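Local coordinates for Pre-mRNA splicing helicase-like protein (Chaetomium thermophilum, PDB 4RVQ), which is the spliceosomal RNA helicase Brr2, whose noncanonical PWI domain, the part described here, probably serves protein or RNA interactions during pre-mRNA splicing, at residues Y13-R17 with D124-G128; A16-Y22 with L95-R100. All coordinates share one frame. Where two conformers were deposited one is given. Residues are numbered along the deposited sequence.

Overall arrangement
Both contacts hold the same long loop, between helices 2-5 and 23-29, against the helical body of this all-helical PWI-like domain. Contact 1 sets residues 13-17 against helix 120-127, and contact 2 sets 16-22 against the C-terminal half of helix 89-99. Each is partly buried, but the centre of contact 1 lies about 13 Å, and that of contact 2 about 9 Å, from the centre of the chain. Their chemistry differs: contact 1 combines the carboxylate of Glu125 with Ala16-Leu126 packing, whereas contact 2 joins a buried Leu95 and Ile19 patch to an arginine at the surface. Ala16 belongs to both, and Leu126 packs on Leu95 and Leu98, so their apolar parts are continuous.

Contact 1: Y13-R17 with D124-G128; sequences YVHAR and DELYG
Residues 13-15 run extended (phi/psi near -72/134, -144/124 and -75/149) before Ala16 and Arg17 turn into a 3-10 segment, beside the last turn of helix 120-127 in this noncanonical PWI domain. The nearest CA atoms across the segments are those of Ala16 and Leu126, 5.1 Å apart, and Gly128 N bonds Asp124 O at 2.8 Å. Glu125 points at the loop with chi1 near -138° and chi2 t, and Glu125 OE2 accepts the hydrogen bond from Ala16 N at 2.9 Å. The same carboxylate forms a salt bridge with Lys91, which also bonds Val14 O, so loop and helices 89-99 and 120-127 meet at one polar node. Ala16 CB points toward the helix and lies 4.0 Å from Leu126 CB. His15, with chi1 t, has Glu125 OE2 over one ring face and His15 CE1 3.3 Å from Glu125 O, while His15 ND1 accepts from Arg17 N at 3.0 Å.

Contact 2: A16-Y22 with L95-R100; sequences AREIDAY and LTRLAR. With EDO (1,2-ethanediol), chain F.
Arg100, following Ala99 at the C-terminal part of helix 89-99, reaches back to the loop that leads into helix 23-29 of the PWI-like domain. Arg100 NE and Arg100 NH2 both donate to Ala21 O, at 3.0 and 3.3 Å. The extended side chain (chi1 m, chi2 and chi3 t) also brings the guanidinium over the Tyr22 ring in a cation-pi contact, with Arg100 CZ 5.0 Å from the ring centroid and 19° off its normal. Tyr22 is the N-cap residue of helix 23-29, so Arg100 grips the loop where that helix starts. Thr96 OG1, which also bonds Val92 O of its own helix, accepts at 2.7 Å from a water that donates to Asp20 O at 2.9 Å. The loop is shaped by a 3-10 segment at 16-18, an inverse gamma turn centred on Ile19 (phi/psi -88/78) and an Asx turn in which Asp20 OD2 accepts from Tyr22 N at 3.0 Å; Asp20 also forms a salt bridge with Arg26. The CA atoms of Ala21 and Ala99 approach to 5.0 Å, and those of Ile19 and Leu95 to 6.2 Å. Small side chains permit the first approach, with Ala99 CB 3.5 Å from Ala21 N. Deeper in, Leu95 CD1 meets Ala16 CB at 3.6 Å, and Ile19 CG2 lies 3.9 Å from Leu95 CB.

Contact 1: Y13-R17 with D124-G128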
ATOM      1  N   TYR A  13      -3.420  -3.241  10.220  1.00 10.00           N
ATOM      2  CA  TYR A  13      -2.044  -2.897  10.580  0.88 10.32           C
ATOM      3  C   TYR A  13      -1.055  -3.716   9.749  1.00  8.93           C
ATOM      4  O   TYR A  13      -1.204  -4.931   9.648  1.00 11.28           O
ATOM      5  CB  TYR A  13      -1.759  -3.074  12.095  0.88 11.82           C
ATOM      6  CG  TYR A  13      -0.370  -2.584  12.391  0.88 11.67           C
ATOM      7  CD1 TYR A  13      -0.087  -1.238  12.421  0.88 12.57           C
ATOM      8  CD2 TYR A  13       0.694  -3.475  12.554  0.88 11.44           C
ATOM      9  CE1 TYR A  13       1.205  -0.785  12.629  0.88 13.27           C
ATOM     10  CE2 TYR A  13       1.960  -3.024  12.741  0.88 11.12           C
ATOM     11  CZ  TYR A  13       2.229  -1.698  12.767  0.88 13.29           C
ATOM     12  OH  TYR A  13       3.524  -1.271  12.972  0.88 15.25           O
ATOM     13  N   VAL A  14      -0.047  -3.044   9.212  1.00  7.98           N
ATOM     14  CA  VAL A  14       1.051  -3.707   8.496  1.00  7.42           C
ATOM     15  C   VAL A  14       2.300  -2.930   8.828  1.00  7.36           C
ATOM     16  O   VAL A  14       2.363  -1.710   8.653  1.00  8.85           O
ATOM     17  CB  VAL A  14       0.803  -3.757   6.968  1.00  8.09           C
ATOM     18  CG1 VAL A  14       0.509  -2.440   6.350  1.00 10.15           C
ATOM     19  CG2 VAL A  14       1.978  -4.429   6.285  1.00  8.47           C
ATOM     20  N   HIS A  15       3.291  -3.624   9.358  1.00  6.53           N
ATOM     21  CA  HIS A  15       4.541  -2.977   9.725  1.00  6.72           C
ATOM     22  C   HIS A  15       5.353  -2.665   8.452  1.00  6.71           C
ATOM     23  O   HIS A  15       5.310  -3.412   7.483  1.00  6.61           O
ATOM     24  CB  HIS A  15       5.373  -3.856  10.665  1.00  6.89           C
ATOM     25  CG  HIS A  15       6.538  -3.141  11.245  1.00  8.10           C
ATOM     26  ND1 HIS A  15       7.785  -3.128  10.654  1.00  8.52           N
ATOM     27  CD2 HIS A  15       6.642  -2.426  12.391  1.00 10.61           C
ATOM     28  CE1 HIS A  15       8.602  -2.421  11.413  1.00 10.06           C
ATOM     29  NE2 HIS A  15       7.931  -1.982  12.469  1.00 11.84           N
ATOM     30  N   ALA A  16       6.128  -1.587   8.486  1.00  6.36           N
ATOM     31  CA  ALA A  16       6.930  -1.203   7.331  1.00  7.25           C
ATOM     32  C   ALA A  16       7.794  -2.369   6.812  1.00  8.36           C
ATOM     33  O   ALA A  16       7.975  -2.510   5.607  1.00  8.65           O
ATOM     34  CB  ALA A  16       7.807  -0.016   7.672  1.00  9.75           C
ATOM     35  N   ARG A  17       8.371  -3.169   7.700  1.00  9.22           N
ATOM     36  CA  ARG A  17       9.259  -4.248   7.246  1.00 10.00           C
ATOM     37  C   ARG A  17       8.523  -5.331   6.467  1.00  9.56           C
ATOM     38  O   ARG A  17       9.174  -6.137   5.789  1.00 11.70           O
ATOM     39  CB  ARG A  17      10.012  -4.862   8.418  1.00 13.35           C
ATOM     40  CG  ARG A  17       9.196  -5.734   9.336  1.00 18.44           C
ATOM     41  CD  ARG A  17      10.022  -6.114  10.580  1.00 20.86           C
ATOM     42  NE  ARG A  17      10.971  -7.161  10.276  1.00 24.34           N
ATOM     43  CZ  ARG A  17      11.962  -7.602  11.044  1.00 24.06           C
ATOM     44  NH1 ARG A  17      12.274  -7.076  12.244  1.00 20.76           N
ATOM     45  NH2 ARG A  17      12.678  -8.586  10.540  1.00 26.76           N
ATOM     46  N   ASP A 124      11.490   5.585  10.211  1.00  8.98           N
ATOM     47  CA  ASP A 124      11.860   5.129  11.537  1.00  9.07           C
ATOM     48  C   ASP A 124      11.368   3.724  11.782  1.00  8.39           C
ATOM     49  O   ASP A 124      12.068   2.890  12.369  1.00 10.86           O
ATOM     50  CB  ASP A 124      11.254   6.040  12.598  1.00 11.65           C
ATOM     51  CG  ASP A 124      11.973   7.357  12.752  1.00 14.97           C
ATOM     52  OD1 ASP A 124      13.085   7.550  12.250  1.00 14.76           O
ATOM     53  OD2 ASP A 124      11.415   8.238  13.449  1.00 19.37           O
ATOM     54  N   GLU A 125      10.163   3.417  11.330  1.00  9.74           N
ATOM     55  CA  GLU A 125       9.643   2.067  11.476  1.00 10.51           C
ATOM     56  C   GLU A 125      10.511   1.080  10.679  1.00 10.03           C
ATOM     57  O   GLU A 125      10.858  -0.010  11.151  1.00 11.50           O
ATOM     58  CB  GLU A 125       8.214   2.041  10.941  1.00 14.63           C
ATOM     59  CG  GLU A 125       7.305   1.302  11.729  1.00 15.44           C
ATOM     60  CD  GLU A 125       5.887   1.216  11.273  1.00 10.33           C
ATOM     61  OE1 GLU A 125       5.029   1.783  11.964  1.00 16.14           O
ATOM     62  OE2 GLU A 125       5.554   0.494  10.378  1.00 10.99           O
ATOM     63  N   LEU A 126      10.838   1.446   9.441  1.00  8.20           N
ATOM     64  CA  LEU A 126      11.554   0.527   8.554  1.00  9.21           C
ATOM     65  C   LEU A 126      12.963   0.241   9.063  1.00  9.07           C
ATOM     66  O   LEU A 126      13.381  -0.908   9.120  1.00 12.05           O
ATOM     67  CB  LEU A 126      11.624   1.123   7.155  1.00  8.92           C
ATOM     68  CG  LEU A 126      12.306   0.274   6.103  1.00  9.37           C
ATOM     69  CD1 LEU A 126      11.537  -1.022   5.923  1.00 12.18           C
ATOM     70  CD2 LEU A 126      12.423   1.032   4.811  1.00  9.74           C
ATOM     71  N   TYR A 127      13.687   1.296   9.409  1.00  7.55           N
ATOM     72  CA  TYR A 127      15.099   1.208   9.707  1.00  9.93           C
ATOM     73  C   TYR A 127      15.432   1.174  11.191  1.00 12.34           C
ATOM     74  O   TYR A 127      16.557   0.831  11.580  1.00 15.53           O
ATOM     75  CB  TYR A 127      15.857   2.368   9.036  1.00 10.09           C
ATOM     76  CG  TYR A 127      15.817   2.362   7.523  1.00  8.04           C
ATOM     77  CD1 TYR A 127      16.007   1.196   6.797  1.00  9.41           C
ATOM     78  CD2 TYR A 127      15.594   3.522   6.813  1.00  8.56           C
ATOM     79  CE1 TYR A 127      16.017   1.198   5.417  1.00  9.42           C
ATOM     80  CE2 TYR A 127      15.590   3.526   5.424  1.00  8.54           C
ATOM     81  CZ  TYR A 127      15.792   2.349   4.731  1.00  8.07           C
ATOM     82  OH  TYR A 127      15.795   2.348   3.359  1.00  8.97           O
ATOM     83  N   GLY A 128      14.482   1.520  12.035  1.00 14.04           N
ATOM     84  CA  GLY A 128      14.679   1.630  13.472  1.00 16.41           C
ATOM     85  C   GLY A 128      15.152   3.009  13.870  1.00 22.62           C
ATOM     86  O   GLY A 128      15.607   3.793  13.050  1.00 27.32           O
TER

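Contact 2: A16-Y22 with L95-R100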
ATOM      1  N   ALA A  16       6.128  -1.587   8.486  1.00  6.36           N
ATOM      2  CA  ALA A  16       6.930  -1.203   7.331  1.00  7.25           C
ATOM      3  C   ALA A  16       7.794  -2.369   6.812  1.00  8.36           C
ATOM      4  O   ALA A  16       7.975  -2.510   5.607  1.00  8.65           O
ATOM      5  CB  ALA A  16       7.807  -0.016   7.672  1.00  9.75           C
ATOM      6  N   ARG A  17       8.371  -3.169   7.700  1.00  9.22           N
ATOM      7  CA  ARG A  17       9.259  -4.248   7.246  1.00 10.00           C
ATOM      8  C   ARG A  17       8.523  -5.331   6.467  1.00  9.56           C
ATOM      9  O   ARG A  17       9.174  -6.137   5.789  1.00 11.70           O
ATOM     10  CB  ARG A  17      10.012  -4.862   8.418  1.00 13.35           C
ATOM     11  CG  ARG A  17       9.196  -5.734   9.336  1.00 18.44           C
ATOM     12  CD  ARG A  17      10.022  -6.114  10.580  1.00 20.86           C
ATOM     13  NE  ARG A  17      10.971  -7.161  10.276  1.00 24.34           N
ATOM     14  CZ  ARG A  17      11.962  -7.602  11.044  1.00 24.06           C
ATOM     15  NH1 ARG A  17      12.274  -7.076  12.244  1.00 20.76           N
ATOM     16  NH2 ARG A  17      12.678  -8.586  10.540  1.00 26.76           N
ATOM     17  N   GLU A  18       7.201  -5.367   6.566  1.00  7.66           N
ATOM     18  CA  GLU A  18       6.415  -6.369   5.857  1.00  7.37           C
ATOM     19  C   GLU A  18       6.258  -6.020   4.384  1.00  6.85           C
ATOM     20  O   GLU A  18       5.949  -6.894   3.590  1.00  7.72           O
ATOM     21  CB  GLU A  18       5.042  -6.541   6.495  1.00  7.48           C
ATOM     22  CG  GLU A  18       5.104  -6.982   7.923  1.00  7.71           C
ATOM     23  CD  GLU A  18       3.736  -7.294   8.461  1.00  8.23           C
ATOM     24  OE1 GLU A  18       3.143  -8.308   8.002  1.00  8.88           O
ATOM     25  OE2 GLU A  18       3.208  -6.536   9.328  1.00  8.54           O
ATOM     26  N   ILE A  19       6.392  -4.759   4.020  1.00  6.79           N
ATOM     27  CA  ILE A  19       6.062  -4.311   2.670  1.00  6.47           C
ATOM     28  C   ILE A  19       7.255  -4.462   1.745  1.00  6.99           C
ATOM     29  O   ILE A  19       7.982  -3.520   1.488  1.00  8.38           O
ATOM     30  CB  ILE A  19       5.434  -2.910   2.663  1.00  7.37           C
ATOM     31  CG1 ILE A  19       4.184  -2.909   3.587  1.00  8.45           C
ATOM     32  CG2 ILE A  19       5.039  -2.509   1.231  1.00  8.51           C
ATOM     33  CD1 ILE A  19       3.414  -1.645   3.632  1.00 10.93           C
ATOM     34  N   ASP A  20       7.483  -5.700   1.318  1.00  7.03           N
ATOM     35  CA  ASP A  20       8.474  -6.014   0.318  1.00  6.94           C
ATOM     36  C   ASP A  20       7.963  -5.564  -1.049  1.00  6.63           C
ATOM     37  O   ASP A  20       6.829  -5.063  -1.220  1.00  6.38           O
ATOM     38  CB  ASP A  20       8.792  -7.511   0.341  1.00  8.90           C
ATOM     39  CG  ASP A  20       7.571  -8.334   0.078  1.00  8.76           C
ATOM     40  OD1 ASP A  20       6.770  -8.451   1.011  1.00 11.40           O
ATOM     41  OD2 ASP A  20       7.388  -8.834  -1.082  1.00  9.04           O
ATOM     42  N   ALA A  21       8.799  -5.750  -2.081  1.00  6.95           N
ATOM     43  CA  ALA A  21       8.496  -5.331  -3.437  1.00  6.21           C
ATOM     44  C   ALA A  21       7.212  -5.934  -4.001  1.00  5.79           C
ATOM     45  O   ALA A  21       6.639  -5.341  -4.928  1.00  6.73           O
ATOM     46  CB  ALA A  21       9.654  -5.727  -4.343  1.00  7.44           C
ATOM     47  N   TYR A  22       6.771  -7.082  -3.475  1.00  5.71           N
ATOM     48  CA  TYR A  22       5.606  -7.789  -3.984  1.00  5.45           C
ATOM     49  C   TYR A  22       4.465  -7.858  -2.959  1.00  5.18           C
ATOM     50  O   TYR A  22       3.498  -8.564  -3.212  1.00  6.14           O
ATOM     51  CB  TYR A  22       6.003  -9.206  -4.415  1.00  6.09           C
ATOM     52  CG  TYR A  22       7.010  -9.228  -5.527  1.00  6.41           C
ATOM     53  CD1 TYR A  22       6.610  -9.172  -6.835  1.00  7.03           C
ATOM     54  CD2 TYR A  22       8.372  -9.292  -5.268  1.00  6.72           C
ATOM     55  CE1 TYR A  22       7.533  -9.210  -7.878  1.00  7.61           C
ATOM     56  CE2 TYR A  22       9.306  -9.344  -6.267  1.00  6.90           C
ATOM     57  CZ  TYR A  22       8.899  -9.279  -7.573  1.00  7.64           C
ATOM     58  OH  TYR A  22       9.779  -9.323  -8.625  1.00  9.15           O
ATOM     59  N   LEU A  95       6.761   2.523   0.348  1.00  5.79           N
ATOM     60  CA  LEU A  95       7.572   1.374   0.647  1.00  5.81           C
ATOM     61  C   LEU A  95       7.665   0.387  -0.507  1.00  5.84           C
ATOM     62  O   LEU A  95       8.687  -0.290  -0.646  1.00  6.35           O
ATOM     63  CB  LEU A  95       7.141   0.677   1.923  1.00  6.84           C
ATOM     64  CG  LEU A  95       7.283   1.490   3.205  1.00  6.22           C
ATOM     65  CD1 LEU A  95       6.621   0.806   4.361  1.00  8.19           C
ATOM     66  CD2 LEU A  95       8.741   1.838   3.455  1.00  9.20           C
ATOM     67  N   THR A  96       6.623   0.287  -1.335  1.00  6.31           N
ATOM     68  CA  THR A  96       6.725  -0.528  -2.538  1.00  5.56           C
ATOM     69  C   THR A  96       7.812   0.059  -3.452  1.00  6.46           C
ATOM     70  O   THR A  96       8.666  -0.649  -3.992  1.00  7.42           O
ATOM     71  CB  THR A  96       5.387  -0.645  -3.258  1.00  5.96           C
ATOM     72  OG1 THR A  96       4.457  -1.306  -2.388  1.00  6.52           O
ATOM     73  CG2 THR A  96       5.515  -1.428  -4.530  1.00  6.07           C
ATOM     74  N   ARG A  97       7.760   1.373  -3.674  1.00  6.39           N
ATOM     75  CA  ARG A  97       8.741   2.033  -4.491  1.00  7.11           C
ATOM     76  C   ARG A  97      10.145   1.847  -3.909  1.00  6.49           C
ATOM     77  O   ARG A  97      11.102   1.520  -4.630  1.00  7.44           O
ATOM     78  CB  ARG A  97       8.411   3.516  -4.643  1.00  8.58           C
ATOM     79  CG  ARG A  97       9.292   4.194  -5.654  1.00 11.78           C
ATOM     80  CD  ARG A  97       8.974   5.694  -5.800  1.00 12.23           C
ATOM     81  NE  ARG A  97      10.030   6.335  -6.567  1.00 13.06           N
ATOM     82  CZ  ARG A  97      10.334   7.623  -6.514  1.00 12.86           C
ATOM     83  NH1 ARG A  97       9.594   8.438  -5.809  1.00 14.52           N
ATOM     84  NH2 ARG A  97      11.386   8.089  -7.167  1.00 17.30           N
ATOM     85  N   LEU A  98      10.292   2.081  -2.627  1.00  6.60           N
ATOM     86  CA  LEU A  98      11.602   1.956  -1.985  1.00  6.93           C
ATOM     87  C   LEU A  98      12.129   0.532  -2.079  1.00  6.90           C
ATOM     88  O   LEU A  98      13.324   0.311  -2.366  1.00  8.01           O
ATOM     89  CB  LEU A  98      11.547   2.464  -0.540  1.00  6.69           C
ATOM     90  CG  LEU A  98      12.867   2.484   0.232  1.00  6.77           C
ATOM     91  CD1 LEU A  98      13.923   3.305  -0.459  1.00  8.16           C
ATOM     92  CD2 LEU A  98      12.614   2.989   1.637  1.00  8.38           C
ATOM     93  N   ALA A  99      11.271  -0.448  -1.841  1.00  6.98           N
ATOM     94  CA  ALA A  99      11.713  -1.849  -1.890  1.00  7.70           C
ATOM     95  C   ALA A  99      12.229  -2.224  -3.260  1.00  7.55           C
ATOM     96  O   ALA A  99      13.030  -3.152  -3.390  1.00  9.66           O
ATOM     97  CB  ALA A  99      10.590  -2.785  -1.487  1.00  8.55           C
ATOM     98  N   ARG A 100      11.726  -1.572  -4.293  1.00  7.17           N
ATOM     99  CA  ARG A 100      12.101  -1.828  -5.677  1.00  7.91           C
ATOM    100  C   ARG A 100      13.321  -1.022  -6.136  1.00  8.34           C
ATOM    101  O   ARG A 100      13.787  -1.280  -7.263  1.00 11.28           O
ATOM    102  CB  ARG A 100      10.876  -1.591  -6.581  1.00  8.89           C
ATOM    103  CG  ARG A 100       9.874  -2.688  -6.405  1.00  8.63           C
ATOM    104  CD  ARG A 100       8.496  -2.408  -7.006  1.00  7.33           C
ATOM    105  NE  ARG A 100       7.749  -3.679  -7.126  1.00  7.49           N
ATOM    106  CZ  ARG A 100       7.987  -4.543  -8.095  1.00  6.73           C
ATOM    107  NH1 ARG A 100       8.711  -4.196  -9.147  1.00  8.09           N
ATOM    108  NH2 ARG A 100       7.489  -5.750  -8.048  1.00  7.73           N
TER
HETATM  109  C1  EDO F 505       5.790   7.816  -4.772  0.77 12.44           C
HETATM  110  O1  EDO F 505       6.692   8.249  -5.764  0.77 15.01           O
HETATM  111  C2  EDO F 505       4.541   8.678  -4.806  0.77 20.42           C
HETATM  112  O2  EDO F 505       3.864   8.392  -6.038  0.77 25.21           O
HETATM  113  O   HOH W   1       4.417  -4.050  -2.460  1.00  6.43           O